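Local atomic coordinates of Arf-GAP (Mus musculus, PDB entry 5C79), a protein that probably stimulates GTP hydrolysis on ARF1 in a phosphatidylinositol 4,5-bisphosphate-dependent manner, its PH domain binding that anionic phospholipid directly. Residues C61-G66 against S123-S128; G43-K48 against Y108-E113. All blocks are in the same frame, centred on the assembly; numbering follows the deposited sequence.

Contact 1: residues C61-G66 against S123-S128; sequences CAVKNG and SVLTNS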
loop_
_atom_site.group_PDB
_atom_site.type_symbol
_atom_site.label_atom_id
_atom_site.label_comp_id
_atom_site.label_asym_id
_atom_site.label_seq_id
_atom_site.Cartn_x
_atom_site.Cartn_y
_atom_site.Cartn_z
ATOM N N CYS A 61 -3.683 -0.415 -7.421
ATOM C CA CYS A 61 -2.375 -0.517 -6.765
ATOM C C CYS A 61 -1.741 -1.847 -7.109
ATOM O O CYS A 61 -2.427 -2.848 -7.224
ATOM C CB CYS A 61 -2.542 -0.423 -5.247
ATOM S SG CYS A 61 -3.035 1.207 -4.708
ATOM N N ALA A 62 -0.424 -1.850 -7.237
ATOM C CA ALA A 62 0.298 -3.090 -7.473
ATOM C C ALA A 62 1.658 -3.046 -6.769
ATOM O O ALA A 62 2.312 -2.003 -6.755
ATOM C CB ALA A 62 0.481 -3.330 -8.960
ATOM N N VAL A 63 2.074 -4.199 -6.282
ATOM C CA VAL A 63 3.405 -4.399 -5.714
ATOM C C VAL A 63 4.220 -5.374 -6.566
ATOM O O VAL A 63 3.764 -6.484 -6.890
ATOM C CB VAL A 63 3.361 -4.937 -4.282
ATOM C CG1 VAL A 63 4.783 -5.091 -3.739
ATOM C CG2 VAL A 63 2.554 -4.016 -3.398
ATOM N N LYS A 64 5.397 -4.928 -6.967
ATOM C CA LYS A 64 6.316 -5.749 -7.768
ATOM C C LYS A 64 7.706 -5.147 -7.682
ATOM O O LYS A 64 7.873 -3.930 -7.676
ATOM C CB LYS A 64 5.889 -5.849 -9.228
ATOM C CG LYS A 64 6.477 -7.052 -9.949
ATOM C CD LYS A 64 5.717 -7.400 -11.210
ATOM C CE LYS A 64 6.488 -8.417 -12.040
ATOM N NZ LYS A 64 5.743 -8.689 -13.300
ATOM N N ASN A 65 8.704 -6.016 -7.638
ATOM C CA ASN A 65 10.112 -5.584 -7.557
ATOM C C ASN A 65 10.400 -4.541 -6.476
ATOM O O ASN A 65 11.165 -3.603 -6.696
ATOM C CB ASN A 65 10.584 -5.033 -8.921
ATOM C CG ASN A 65 10.311 -5.973 -10.070
ATOM O OD1 ASN A 65 9.660 -5.587 -11.018
ATOM N ND2 ASN A 65 10.760 -7.187 -9.974
ATOM N N GLY A 66 9.778 -4.692 -5.302
ATOM C CA GLY A 66 10.018 -3.824 -4.171
ATOM C C GLY A 66 9.411 -2.445 -4.266
ATOM O O GLY A 66 9.753 -1.570 -3.481
ATOM N N SER A 123 0.840 -7.982 4.511
ATOM C CA SER A 123 1.796 -9.114 4.385
ATOM C C SER A 123 2.658 -8.998 3.122
ATOM O O SER A 123 3.879 -9.188 3.186
ATOM C CB SER A 123 1.044 -10.452 4.389
ATOM O OG SER A 123 0.427 -10.656 5.662
ATOM N N VAL A 124 2.015 -8.697 1.994
ATOM C CA VAL A 124 2.723 -8.553 0.720
ATOM C C VAL A 124 3.679 -7.365 0.767
ATOM O O VAL A 124 4.842 -7.460 0.324
ATOM C CB VAL A 124 1.764 -8.430 -0.472
ATOM C CG1 VAL A 124 2.512 -8.016 -1.735
ATOM C CG2 VAL A 124 1.039 -9.759 -0.743
ATOM N N LEU A 125 3.208 -6.239 1.295
ATOM C CA LEU A 125 4.081 -5.055 1.420
ATOM C C LEU A 125 5.313 -5.360 2.273
ATOM O O LEU A 125 6.442 -4.997 1.936
ATOM C CB LEU A 125 3.320 -3.879 2.011
ATOM C CG LEU A 125 2.270 -3.272 1.054
ATOM C CD1 LEU A 125 1.340 -2.345 1.827
ATOM C CD2 LEU A 125 2.972 -2.507 -0.041
ATOM N N THR A 126 5.080 -6.030 3.393
ATOM C CA THR A 126 6.162 -6.490 4.277
ATOM C C THR A 126 7.165 -7.433 3.609
ATOM O O THR A 126 8.399 -7.258 3.708
ATOM C CB THR A 126 5.598 -7.175 5.551
ATOM O OG1 THR A 126 4.842 -6.215 6.279
ATOM C CG2 THR A 126 6.753 -7.625 6.458
ATOM N N ASN A 127 6.635 -8.445 2.957
ATOM C CA ASN A 127 7.411 -9.423 2.251
ATOM C C ASN A 127 8.269 -8.791 1.152
ATOM O O ASN A 127 9.440 -9.168 0.957
ATOM C CB ASN A 127 6.493 -10.478 1.647
ATOM C CG ASN A 127 5.916 -11.429 2.691
ATOM O OD1 ASN A 127 6.403 -11.486 3.841
ATOM N ND2 ASN A 127 4.909 -12.199 2.295
ATOM N N SER A 128 7.654 -7.879 0.421
ATOM C CA SER A 128 8.329 -7.140 -0.652
ATOM C C SER A 128 9.520 -6.350 -0.094
ATOM O O SER A 128 10.643 -6.413 -0.600
ATOM C CB SER A 128 7.349 -6.231 -1.379
ATOM O OG SER A 128 8.033 -5.569 -2.423
HETATM O O HOH W 1 7.919 -7.106 -4.569
#

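Contact 2: residues G43-K48 against Y108-E113; sequences GFLLKK and YHFQAE. With PBU ((2R)-3-{[(R)-hydroxy{[(1R,2R,3S,4R,5R,6S)-2,3,6-trihydroxy-4,5-bis(phosphonooxy)cyclohexyl]oxy}phosphoryl]oxy}propane-1 ,2-diyl dibutanoate), chain C.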
loop_
_atom_site.group_PDB
_atom_site.type_symbol
_atom_site.label_atom_id
_atom_site.label_comp_id
_atom_site.label_asym_id
_atom_site.label_seq_id
_atom_site.Cartn_x
_atom_site.Cartn_y
_atom_site.Cartn_z
ATOM N N GLY A 43 -4.144 -5.179 -7.230
ATOM C CA GLY A 43 -5.476 -4.984 -6.708
ATOM C C GLY A 43 -5.881 -3.529 -6.633
ATOM O O GLY A 43 -5.469 -2.703 -7.448
ATOM N N PHE A 44 -6.683 -3.251 -5.632
ATOM C CA PHE A 44 -7.171 -1.907 -5.345
ATOM C C PHE A 44 -7.029 -1.622 -3.865
ATOM O O PHE A 44 -7.096 -2.507 -3.019
ATOM C CB PHE A 44 -8.631 -1.808 -5.755
ATOM C CG PHE A 44 -8.854 -1.990 -7.227
ATOM C CD1 PHE A 44 -9.079 -3.257 -7.771
ATOM C CD2 PHE A 44 -8.827 -0.910 -8.059
ATOM C CE1 PHE A 44 -9.275 -3.410 -9.142
ATOM C CE2 PHE A 44 -9.023 -1.051 -9.424
ATOM C CZ PHE A 44 -9.236 -2.308 -9.959
ATOM N N LEU A 45 -6.801 -0.355 -3.559
ATOM C CA LEU A 45 -6.851 0.164 -2.198
ATOM C C LEU A 45 -7.686 1.452 -2.210
ATOM O O LEU A 45 -7.701 2.164 -3.210
ATOM C CB LEU A 45 -5.455 0.482 -1.676
ATOM C CG LEU A 45 -4.654 -0.746 -1.220
ATOM C CD1 LEU A 45 -3.215 -0.325 -0.976
ATOM C CD2 LEU A 45 -5.236 -1.394 0.007
ATOM N N LEU A 46 -8.411 1.709 -1.130
ATOM C CA LEU A 46 -9.008 3.032 -0.898
ATOM C C LEU A 46 -7.872 3.942 -0.401
ATOM O O LEU A 46 -7.162 3.565 0.503
ATOM C CB LEU A 46 -10.136 2.952 0.130
ATOM C CG LEU A 46 -11.326 2.097 -0.254
ATOM C CD1 LEU A 46 -12.275 1.956 0.918
ATOM C CD2 LEU A 46 -12.032 2.744 -1.440
ATOM N N LYS A 47 -7.727 5.115 -1.013
ATOM C CA LYS A 47 -6.732 6.121 -0.605
ATOM C C LYS A 47 -7.482 7.360 -0.179
ATOM O O LYS A 47 -8.276 7.879 -0.944
ATOM C CB LYS A 47 -5.777 6.430 -1.728
ATOM C CG LYS A 47 -4.882 7.649 -1.385
ATOM C CD LYS A 47 -3.865 8.053 -2.403
ATOM C CE LYS A 47 -4.436 8.575 -3.694
ATOM N NZ LYS A 47 -4.940 9.968 -3.755
ATOM N N LYS A 48 -7.258 7.820 1.048
ATOM C CA LYS A 48 -7.993 8.992 1.561
ATOM C C LYS A 48 -7.497 10.276 0.897
ATOM O O LYS A 48 -6.277 10.527 0.863
ATOM C CB LYS A 48 -7.859 9.135 3.071
ATOM C CG LYS A 48 -8.951 10.030 3.643
ATOM C CD LYS A 48 -8.882 10.189 5.143
ATOM C CE LYS A 48 -9.325 8.967 5.926
ATOM N NZ LYS A 48 -10.788 8.715 5.768
ATOM N N TYR A 108 0.609 8.144 3.182
ATOM C CA TYR A 108 -0.589 7.664 2.529
ATOM C C TYR A 108 -1.513 7.000 3.535
ATOM O O TYR A 108 -1.046 6.212 4.370
ATOM C CB TYR A 108 -0.213 6.682 1.437
ATOM C CG TYR A 108 0.374 7.310 0.220
ATOM C CD1 TYR A 108 1.761 7.522 0.107
ATOM C CD2 TYR A 108 -0.439 7.671 -0.848
ATOM C CE1 TYR A 108 2.287 8.111 -1.040
ATOM C CE2 TYR A 108 0.101 8.231 -2.000
ATOM C CZ TYR A 108 1.453 8.479 -2.076
ATOM O OH TYR A 108 1.935 8.998 -3.278
ATOM N N HIS A 109 -2.810 7.322 3.489
ATOM C CA HIS A 109 -3.799 6.671 4.360
ATOM C C HIS A 109 -4.581 5.738 3.472
ATOM O O HIS A 109 -5.299 6.208 2.582
ATOM C CB HIS A 109 -4.756 7.648 5.029
ATOM C CG HIS A 109 -4.044 8.723 5.760
ATOM N ND1 HIS A 109 -3.265 8.462 6.866
ATOM C CD2 HIS A 109 -3.906 10.043 5.502
ATOM C CE1 HIS A 109 -2.722 9.584 7.295
ATOM N NE2 HIS A 109 -3.090 10.561 6.484
ATOM N N PHE A 110 -4.445 4.437 3.712
ATOM C CA PHE A 110 -5.108 3.426 2.891
ATOM C C PHE A 110 -6.159 2.684 3.690
ATOM O O PHE A 110 -6.094 2.623 4.917
ATOM C CB PHE A 110 -4.114 2.387 2.365
ATOM C CG PHE A 110 -3.155 2.900 1.318
ATOM C CD1 PHE A 110 -3.610 3.399 0.099
ATOM C CD2 PHE A 110 -1.779 2.869 1.538
ATOM C CE1 PHE A 110 -2.728 3.820 -0.869
ATOM C CE2 PHE A 110 -0.886 3.295 0.578
ATOM C CZ PHE A 110 -1.351 3.790 -0.636
ATOM N N GLN A 111 -7.117 2.123 2.981
ATOM C CA GLN A 111 -8.066 1.160 3.566
ATOM C C GLN A 111 -8.278 0.015 2.607
ATOM O O GLN A 111 -8.539 0.220 1.408
ATOM C CB GLN A 111 -9.357 1.845 3.995
ATOM C CG GLN A 111 -10.306 0.942 4.749
ATOM C CD GLN A 111 -11.538 1.652 5.241
ATOM O OE1 GLN A 111 -12.637 1.478 4.704
ATOM N NE2 GLN A 111 -11.372 2.432 6.304
ATOM N N ALA A 112 -8.162 -1.208 3.127
ATOM C CA ALA A 112 -8.467 -2.400 2.341
ATOM C C ALA A 112 -9.978 -2.678 2.356
ATOM O O ALA A 112 -10.723 -2.126 3.146
ATOM C CB ALA A 112 -7.724 -3.604 2.905
ATOM N N GLU A 113 -10.382 -3.611 1.512
ATOM C CA GLU A 113 -11.809 -4.049 1.446
ATOM C C GLU A 113 -12.384 -4.678 2.707
ATOM O O GLU A 113 -13.524 -4.391 3.096
ATOM C CB GLU A 113 -11.973 -5.033 0.298
ATOM C CG GLU A 113 -13.409 -5.316 -0.144
ATOM C CD GLU A 113 -13.462 -6.372 -1.239
ATOM O OE1 GLU A 113 -12.421 -6.593 -1.937
ATOM O OE2 GLU A 113 -14.551 -6.979 -1.401
HETATM P P1 PBU C . -10.892 15.012 -6.584
HETATM P P4 PBU C . -3.832 13.336 -3.293
HETATM P P5 PBU C . -4.952 11.116 -7.514
HETATM C "C3'" PBU C . -12.362 17.142 -6.303
HETATM C "C2'" PBU C . -11.781 18.508 -6.021
HETATM O "O2'" PBU C . -12.092 18.890 -4.669
HETATM C "C1'" PBU C . -12.250 19.470 -7.124
HETATM O "O1'" PBU C . -11.148 20.298 -7.466
HETATM C C1 PBU C . -8.449 14.271 -5.700
HETATM O O1 PBU C . -9.271 15.153 -6.470
HETATM C C2 PBU C . -8.033 14.891 -4.345
HETATM O O2 PBU C . -7.317 16.127 -4.408
HETATM C C3 PBU C . -7.095 13.967 -3.635
HETATM O O3 PBU C . -6.643 14.583 -2.400
HETATM C C4 PBU C . -5.975 13.612 -4.622
HETATM O O4 PBU C . -5.151 12.763 -3.930
HETATM C C5 PBU C . -6.357 12.872 -5.876
HETATM O O5 PBU C . -5.250 12.518 -6.751
HETATM C C6 PBU C . -7.272 13.823 -6.589
HETATM O O6 PBU C . -7.692 13.090 -7.706
HETATM C C7 PBU C . -13.494 19.192 -4.360
HETATM O O7 PBU C . -14.309 18.299 -4.197
HETATM C C8 PBU C . -13.907 20.635 -4.179
HETATM C C9 PBU C . -13.654 21.008 -2.728
HETATM C C10 PBU C . -12.227 20.651 -2.375
HETATM C C11 PBU C . -10.564 20.370 -8.793
HETATM O O11 PBU C . -10.629 19.430 -9.566
HETATM C C12 PBU C . -9.879 21.651 -9.184
HETATM C C13 PBU C . -10.873 22.790 -8.990
HETATM C C14 PBU C . -10.876 23.296 -7.564
HETATM O O41 PBU C . -4.061 14.042 -1.962
HETATM O O42 PBU C . -3.228 14.080 -4.472
HETATM O O43 PBU C . -3.179 12.041 -2.899
HETATM O O51 PBU C . -3.449 11.276 -7.684
HETATM O O52 PBU C . -5.296 10.109 -6.423
HETATM O O53 PBU C . -5.706 10.809 -8.738
HETATM O OP1 PBU C . -11.370 16.449 -7.045
HETATM O OP2 PBU C . -11.430 14.596 -5.226
HETATM O OP3 PBU C . -11.284 14.226 -7.807
HETATM O O HOH W 2 -8.435 -3.707 -0.870
HETATM O O HOH W 3 -3.761 9.494 1.841
#

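Contact 1: residues C61-G66 against S123-S128
V63, near the end of strand 56-64, meets one side of helix 115-135 with both of its methyl branches. CG1 stands anti to the backbone N (chi1 -179°), which carries it to S128, 3.5 Å from OG. CG2 turns the other way and touches CD2 of L125 at 3.7 Å. The end of the L125 side chain comes round to V63 and meets it at about a right angle, so the two branched ends touch methyl to methyl. CG1 of V124 lies 4.1 Å from V63 CB, and V63 thus rests on residues from successive turns of the helix. At the far end the contact becomes polar. S128 OG approaches G66 CA to 3.2 Å, and a water links the pair: it accepts from G66 N at 3.1 Å and lies 2.6 Å from S128 OG, tying the hydroxyl to the backbone of the turn. The short strand segment and the helix run roughly the same way, with 32° between their directions and 9.2 Å between their axes. W121 also packs on V63 from the same helix. A C-terminal helix laid against one end of a strongly bent antiparallel sheet is the hallmark of the PH fold.

Contact 2: residues G43-K48 against Y108-E113
L45 and F110 pack across two neighbouring antiparallel strands of the PH-domain sheet, where strand 41-48 pairs with strand 106-111. The tight part lies on the face carrying L45, K47 and F110. L45 CD1 sits over one face of the F110 ring, 4.0 Å from its centroid, a CH-pi contact offset toward the rim, and the leucine crosses the phenylalanine at about a right angle. Its other methyl, CD2, reaches A112, while W121 of helix 115-135 closes over L45. Backbone bonds fix the register: L46 and Q111 form a hydrogen-bonded pair, with L46 N to Q111 O and Q111 N to L46 O both 2.9 Å. K47 faces F110 in the adjacent non-hydrogen-bonded pair. At the edge of the Y108 ring, K47 CD lies 3.8 Å from Y108 CD2. Bends at chi3 (66°) and chi4 (79°) then swing NZ out to the bound lipid, where it donates to O52 of the 5-phosphate at 2.7 Å and to O43 of the 4-phosphate at 2.9 Å. A leucine in its place would probably leave O52 and O43 without this cationic donor, weakening the grip on both phosphates. The other face is looser: L46 and Q111 lie side by side, pointing the same way, and both touch W56, and the amide NE2 of Q111 turns to S98. Toward solvent, the side chains of K48 and H109 meet only at their CB atoms, the imidazole bonding to D100 and the ammonium group forming a cation-pi contact with W56. Waters replace direct pairing at both ends of the strand pair. One joins F44 O to E113 N; beyond the K48 N to H109 O bond, another donates to K48 O at 2.9 Å and accepts from H109 N.

Contacts 1 and 2 belong to one sheet, and their centres are about 14 Å apart on opposite sides of the centre of the chain. Strands 56-64 and 41-48 are neighbours, joined here by a probable hydrogen bond from G43 N to C61 O, 2.9 Å. C61 SG packs on L45 CB at 3.9 Å, and W121 of helix 115-135 touches C61, V63 and L45, linking both contacts. Contact 2 carries the lipid residues: K47 binds this headgroup with R53, Q57, R59, H72, A73 and R106, and F44, L46 and E113 belong to a second pocket for the same lipid, with W56 and R58. V63 CG2 of contact 1 lies 17.1 Å from PBU O43.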